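Xaa-Pro Dipeptidase (Alteromonas macleodii, PDB 2QS8) probably acts as a metal-dependent carboxypeptidase of the amidohydrolase superfamily, hydrolysing dipeptides or other short peptides in a TIM-barrel active site. Local coordinates at residues P276-E282 and K339-M344. Numbering follows the deposited sequence.
Sequences PTISAGE and KEFVYM. With MET (methionine), chain D.
Glu340 OE1 is gripped twice by Ser279, whose backbone N donates to it at 2.8 Å through the syn lone pair, while Ser279 OG comes in nearly along the C-O bond at 2.7 Å; a small hydroxyl suits this place, adding a second donor to the oxygen its own N-H already holds. Glu340 OE2 turns its own syn lone pair to Ile278 N at 3.0 Å. Both N-H groups belong to the first turn of helix 278-287, where they lack acceptors from a preceding turn, so a buried glutamate fits; the helix dipole would probably favour its negative charge. Glu340 gets there with CG anti to its own N (chi1 -176°) and a bend at chi2 (68°) that swings the carboxylate across to the helix start. Branched Ile278 offers separate methyls, CG2 to Tyr343 CB at 3.8 Å and CD1 to the selenomethionine Met344. Tyr343 combines an apolar ring, whose CE1 lies 3.5 Å from Glu282 CG, with a hydroxyl that a water joins to Glu282 OE1 at the more open margin. On the pocket side, Thr277 OG1 and Ala280 CB touch CE of the bound methionine. Segments 278-282 and 339-344, the latter on helix 339-346, cross almost perpendicularly (89°); helix 278-287 follows barrel strand 273-275, and Phe313 of helix 299-319 packs on Pro276, Ile278 and Met344.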
loop_
_atom_site.group_PDB
_atom_site.type_symbol
_atom_site.label_atom_id
_atom_site.label_comp_id
_atom_site.label_asym_id
_atom_site.label_seq_id
_atom_site.Cartn_x
_atom_site.Cartn_y
_atom_site.Cartn_z
ATOM N N PRO A 276 -13.340 28.749 16.856
ATOM C CA PRO A 276 -14.402 29.228 15.972
ATOM C C PRO A 276 -14.100 29.914 14.639
ATOM O O PRO A 276 -14.734 29.594 13.643
ATOM C CB PRO A 276 -15.236 30.111 16.896
ATOM C CG PRO A 276 -14.214 30.681 17.807
ATOM C CD PRO A 276 -13.343 29.494 18.126
ATOM N N THR A 277 -13.151 30.837 14.608
ATOM C CA THR A 277 -12.856 31.585 13.385
ATOM C C THR A 277 -14.144 32.219 12.871
ATOM O O THR A 277 -14.515 32.065 11.699
ATOM C CB THR A 277 -12.244 30.706 12.250
ATOM O OG1 THR A 277 -13.242 29.819 11.708
ATOM C CG2 THR A 277 -11.050 29.924 12.781
ATOM N N ILE A 278 -14.835 32.923 13.760
ATOM C CA ILE A 278 -16.077 33.590 13.388
ATOM C C ILE A 278 -15.818 34.594 12.260
ATOM O O ILE A 278 -16.597 34.681 11.317
ATOM C CB ILE A 278 -16.707 34.347 14.584
ATOM C CG1 ILE A 278 -16.954 33.382 15.741
ATOM C CG2 ILE A 278 -18.030 34.985 14.155
ATOM C CD1 ILE A 278 -17.383 34.060 17.018
ATOM N N SER A 279 -14.716 35.335 12.365
ATOM C CA SER A 279 -14.348 36.333 11.363
ATOM C C SER A 279 -14.395 35.771 9.947
ATOM O O SER A 279 -15.069 36.317 9.077
ATOM C CB SER A 279 -12.939 36.866 11.627
ATOM O OG SER A 279 -12.877 37.597 12.835
ATOM N N ALA A 280 -13.663 34.685 9.727
ATOM C CA ALA A 280 -13.608 34.052 8.415
ATOM C C ALA A 280 -15.008 33.642 7.987
ATOM O O ALA A 280 -15.342 33.709 6.807
ATOM C CB ALA A 280 -12.684 32.832 8.448
ATOM N N GLY A 281 -15.814 33.214 8.953
ATOM C CA GLY A 281 -17.175 32.812 8.659
ATOM C C GLY A 281 -17.955 33.987 8.094
ATOM O O GLY A 281 -18.556 33.889 7.022
ATOM N N GLU A 282 -17.930 35.106 8.818
ATOM C CA GLU A 282 -18.622 36.319 8.400
ATOM C C GLU A 282 -18.059 36.820 7.069
ATOM O O GLU A 282 -18.780 37.410 6.262
ATOM C CB GLU A 282 -18.474 37.410 9.470
ATOM C CG GLU A 282 -19.104 37.071 10.811
ATOM C CD GLU A 282 -20.617 36.961 10.739
ATOM O OE1 GLU A 282 -21.252 37.914 10.246
ATOM O OE2 GLU A 282 -21.172 35.934 11.180
ATOM N N LYS A 339 -10.819 41.879 15.301
ATOM C CA LYS A 339 -12.256 41.823 15.048
ATOM C C LYS A 339 -12.900 40.562 15.621
ATOM O O LYS A 339 -14.087 40.567 15.963
ATOM C CB LYS A 339 -12.537 41.899 13.548
ATOM C CG LYS A 339 -12.048 43.179 12.909
ATOM C CD LYS A 339 -12.388 43.215 11.431
ATOM C CE LYS A 339 -11.839 44.463 10.764
ATOM N NZ LYS A 339 -12.252 44.515 9.335
ATOM N N GLU A 340 -12.115 39.489 15.718
ATOM C CA GLU A 340 -12.600 38.228 16.263
ATOM C C GLU A 340 -13.131 38.417 17.695
ATOM O O GLU A 340 -14.108 37.774 18.092
ATOM C CB GLU A 340 -11.471 37.190 16.248
ATOM C CG GLU A 340 -11.845 35.772 16.692
ATOM C CD GLU A 340 -12.792 35.054 15.733
ATOM O OE1 GLU A 340 -13.012 35.554 14.607
ATOM O OE2 GLU A 340 -13.314 33.978 16.111
ATOM N N PHE A 341 -12.480 39.288 18.464
ATOM C CA PHE A 341 -12.893 39.578 19.836
ATOM C C PHE A 341 -14.294 40.178 19.834
ATOM O O PHE A 341 -15.172 39.744 20.581
ATOM C CB PHE A 341 -11.940 40.576 20.504
ATOM C CG PHE A 341 -10.609 39.999 20.882
ATOM C CD1 PHE A 341 -10.522 38.910 21.738
ATOM C CD2 PHE A 341 -9.438 40.546 20.374
ATOM C CE1 PHE A 341 -9.285 38.377 22.070
ATOM C CE2 PHE A 341 -8.199 40.020 20.702
ATOM C CZ PHE A 341 -8.121 38.935 21.549
ATOM N N VAL A 342 -14.496 41.182 18.987
ATOM C CA VAL A 342 -15.787 41.840 18.901
ATOM C C VAL A 342 -16.887 40.849 18.518
ATOM O O VAL A 342 -18.019 40.954 18.997
ATOM C CB VAL A 342 -15.749 42.980 17.874
ATOM C CG1 VAL A 342 -17.066 43.756 17.914
ATOM C CG2 VAL A 342 -14.556 43.884 18.150
ATOM N N TYR A 343 -16.550 39.889 17.660
ATOM C CA TYR A 343 -17.516 38.885 17.230
ATOM C C TYR A 343 -17.849 37.927 18.364
ATOM O O TYR A 343 -19.000 37.533 18.531
ATOM C CB TYR A 343 -16.985 38.100 16.023
ATOM C CG TYR A 343 -17.110 38.822 14.697
ATOM C CD1 TYR A 343 -18.363 39.191 14.201
ATOM C CD2 TYR A 343 -15.986 39.089 13.911
ATOM C CE1 TYR A 343 -18.497 39.797 12.964
ATOM C CE2 TYR A 343 -16.108 39.700 12.662
ATOM C CZ TYR A 343 -17.368 40.047 12.199
ATOM O OH TYR A 343 -17.510 40.633 10.961
HETATM N N MSE A 344 -16.842 37.558 19.146
HETATM C CA MSE A 344 -17.041 36.646 20.256
HETATM C C MSE A 344 -17.940 37.254 21.309
HETATM O O MSE A 344 -18.781 36.568 21.892
HETATM C CB MSE A 344 -15.695 36.278 20.862
HETATM C CG MSE A 344 -14.848 35.511 19.890
HETATM SE SE MSE A 344 -13.145 35.096 20.690
HETATM C CE MSE A 344 -13.503 33.325 21.442
HETATM N N MET D . -11.008 28.175 5.402
HETATM C CA MET D . -12.357 27.645 5.759
HETATM C C MET D . -12.969 26.834 4.621
HETATM O O MET D . -13.845 25.993 4.909
HETATM C CB MET D . -13.290 28.803 6.107
HETATM C CG MET D . -14.657 28.353 6.546
HETATM S SD MET D . -15.606 29.710 7.138
HETATM C CE MET D . -14.730 30.058 8.636
HETATM O OXT MET D . -12.570 27.059 3.457
HETATM O O HOH W 1 -20.428 40.582 10.075
#